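Putative aldehyde dehydrogenase (Burkholderia cenocepacia, PDB 4YWE) probably oxidises aldehydes with NAD or NADP as acceptor, and binds calcium and magnesium ions. Local coordinates at residues E131-Q136 with V141-E146. Sequence-based numbering, arbitrary orientation.
Sequences ETLPYQ and VLTVRE
E131-L133 and V141-E146 run antiparallel, 154° between their short axes, as the two arms of a beta hairpin. The hairpin projects from the body of the subunit, as the oligomerisation arm does in aldehyde dehydrogenases. T143 N donates to E131 O at 2.6 Å, and L133 N to V141 O at 3.0 Å. Nearer the turn, a water takes the N-H of V141 and donates to L133 O, bridging the two backbones.

T132 and L142 form a non-hydrogen-bonded pair. T132 OG1 bonds to T143 O of the second subunit, and E131 and T132 pair with a strand of that chain, which carries the sheet across the interface. Strand 477-485 of the same chain borders V141-E146 and bonds to the backbones of L142, V144 and E146.

The hydroxyl of T143 sits between its own N and carbonyl carbon (chi1 69°). There OG1 accepts from E131 N at 2.6 Å, while E131 N to T143 O is a weak bond. V141 lies between two neighbours: CG1 packs on L133 CB, and CG2 meets Y135 CB at 3.7 Å and approaches the ring obliquely. L133 CD1 also touches T143 CG2.

E131 bends at chi2, which carries its carboxylate over T143 to R145. NE of that arginine bonds to H129 O. The salt bridge joins R145 NH2 to the syn side of E131 OE2 at 3.0 Å, with OE2 at the guanidinium edge and the two planes 65° apart.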
loop_
_atom_site.group_PDB
_atom_site.type_symbol
_atom_site.label_atom_id
_atom_site.label_comp_id
_atom_site.label_asym_id
_atom_site.label_seq_id
_atom_site.Cartn_x
_atom_site.Cartn_y
_atom_site.Cartn_z
ATOM N N GLU A 131 -6.526 -3.286 -5.271
ATOM C CA GLU A 131 -7.152 -3.069 -3.971
ATOM C C GLU A 131 -8.601 -3.539 -3.920
ATOM O O GLU A 131 -9.242 -3.753 -4.951
ATOM C CB GLU A 131 -7.096 -1.585 -3.586
ATOM C CG GLU A 131 -5.695 -1.011 -3.432
ATOM C CD GLU A 131 -5.073 -0.622 -4.758
ATOM O OE1 GLU A 131 -5.820 -0.204 -5.668
ATOM O OE2 GLU A 131 -3.838 -0.742 -4.893
ATOM N N THR A 132 -9.102 -3.712 -2.702
ATOM C CA THR A 132 -10.533 -3.813 -2.468
ATOM C C THR A 132 -10.931 -2.596 -1.641
ATOM O O THR A 132 -10.266 -2.254 -0.662
ATOM C CB THR A 132 -10.934 -5.120 -1.750
ATOM O OG1 THR A 132 -10.482 -5.090 -0.391
ATOM C CG2 THR A 132 -10.339 -6.329 -2.460
ATOM N N LEU A 133 -12.005 -1.932 -2.050
ATOM C CA LEU A 133 -12.365 -0.647 -1.467
ATOM C C LEU A 133 -13.654 -0.726 -0.663
ATOM O O LEU A 133 -14.623 -1.348 -1.100
ATOM C CB LEU A 133 -12.504 0.406 -2.567
ATOM C CG LEU A 133 -11.331 0.516 -3.541
ATOM C CD1 LEU A 133 -11.640 1.517 -4.646
ATOM C CD2 LEU A 133 -10.056 0.895 -2.803
ATOM N N PRO A 134 -13.669 -0.094 0.520
ATOM C CA PRO A 134 -14.889 -0.001 1.327
ATOM C C PRO A 134 -15.996 0.709 0.557
ATOM O O PRO A 134 -15.761 1.779 -0.002
ATOM C CB PRO A 134 -14.449 0.819 2.545
ATOM C CG PRO A 134 -12.970 0.632 2.614
ATOM C CD PRO A 134 -12.515 0.529 1.191
ATOM N N TYR A 135 -17.180 0.111 0.516
ATOM C CA TYR A 135 -18.284 0.670 -0.253
ATOM C C TYR A 135 -19.608 0.315 0.415
ATOM O O TYR A 135 -19.623 -0.169 1.545
ATOM C CB TYR A 135 -18.237 0.159 -1.697
ATOM C CG TYR A 135 -18.972 1.028 -2.696
ATOM C CD1 TYR A 135 -18.622 2.362 -2.875
ATOM C CD2 TYR A 135 -20.002 0.512 -3.470
ATOM C CE1 TYR A 135 -19.289 3.159 -3.787
ATOM C CE2 TYR A 135 -20.674 1.300 -4.386
ATOM C CZ TYR A 135 -20.312 2.624 -4.540
ATOM O OH TYR A 135 -20.977 3.413 -5.451
ATOM N N GLN A 136 -20.710 0.552 -0.289
ATOM C CA GLN A 136 -22.047 0.340 0.261
ATOM C C GLN A 136 -22.285 -1.104 0.686
ATOM O O GLN A 136 -21.568 -2.015 0.270
ATOM C CB GLN A 136 -23.111 0.755 -0.756
ATOM C CG GLN A 136 -23.053 2.218 -1.158
ATOM C CD GLN A 136 -24.149 2.595 -2.137
ATOM O OE1 GLN A 136 -24.941 1.752 -2.555
ATOM N NE2 GLN A 136 -24.198 3.869 -2.503
ATOM N N VAL A 141 -16.221 -4.200 -3.878
ATOM C CA VAL A 141 -15.477 -3.441 -4.872
ATOM C C VAL A 141 -14.019 -3.876 -4.882
ATOM O O VAL A 141 -13.352 -3.856 -3.850
ATOM C CB VAL A 141 -15.597 -1.930 -4.616
ATOM C CG1 VAL A 141 -14.709 -1.153 -5.576
ATOM C CG2 VAL A 141 -17.049 -1.486 -4.739
ATOM N N LEU A 142 -13.534 -4.282 -6.048
ATOM C CA LEU A 142 -12.129 -4.639 -6.201
ATOM C C LEU A 142 -11.515 -3.888 -7.377
ATOM O O LEU A 142 -12.213 -3.500 -8.315
ATOM C CB LEU A 142 -11.957 -6.150 -6.390
ATOM C CG LEU A 142 -12.539 -6.826 -7.634
ATOM C CD1 LEU A 142 -11.772 -8.101 -7.943
ATOM C CD2 LEU A 142 -14.016 -7.139 -7.449
ATOM N N THR A 143 -10.207 -3.677 -7.313
ATOM C CA THR A 143 -9.486 -3.026 -8.398
ATOM C C THR A 143 -8.367 -3.928 -8.896
ATOM O O THR A 143 -7.727 -4.630 -8.114
ATOM C CB THR A 143 -8.893 -1.673 -7.964
ATOM O OG1 THR A 143 -7.830 -1.891 -7.029
ATOM C CG2 THR A 143 -9.962 -0.792 -7.326
ATOM N N VAL A 144 -8.141 -3.909 -10.205
ATOM C CA VAL A 144 -7.089 -4.710 -10.809
ATOM C C VAL A 144 -6.212 -3.822 -11.678
ATOM O O VAL A 144 -6.711 -2.965 -12.408
ATOM C CB VAL A 144 -7.671 -5.881 -11.623
ATOM C CG1 VAL A 144 -8.213 -6.956 -10.693
ATOM C CG2 VAL A 144 -8.758 -5.385 -12.565
ATOM N N ARG A 145 -4.903 -4.021 -11.590
ATOM C CA ARG A 145 -3.964 -3.232 -12.375
ATOM C C ARG A 145 -3.540 -4.016 -13.609
ATOM O O ARG A 145 -2.688 -4.900 -13.542
ATOM C CB ARG A 145 -2.758 -2.835 -11.525
ATOM C CG ARG A 145 -3.155 -2.002 -10.315
ATOM C CD ARG A 145 -1.964 -1.518 -9.507
ATOM N NE ARG A 145 -2.404 -0.805 -8.310
ATOM C CZ ARG A 145 -2.767 0.474 -8.294
ATOM N NH1 ARG A 145 -2.737 1.190 -9.410
ATOM N NH2 ARG A 145 -3.158 1.040 -7.160
ATOM N N GLU A 146 -4.159 -3.682 -14.737
ATOM C CA GLU A 146 -3.950 -4.412 -15.979
ATOM C C GLU A 146 -2.956 -3.697 -16.877
ATOM O O GLU A 146 -2.887 -2.469 -16.871
ATOM C CB GLU A 146 -5.277 -4.587 -16.716
ATOM C CG GLU A 146 -6.346 -5.294 -15.911
ATOM C CD GLU A 146 -7.706 -5.173 -16.555
ATOM O OE1 GLU A 146 -7.943 -4.151 -17.232
ATOM O OE2 GLU A 146 -8.531 -6.096 -16.393
HETATM O O HOH W 1 -15.993 -3.724 -1.334
#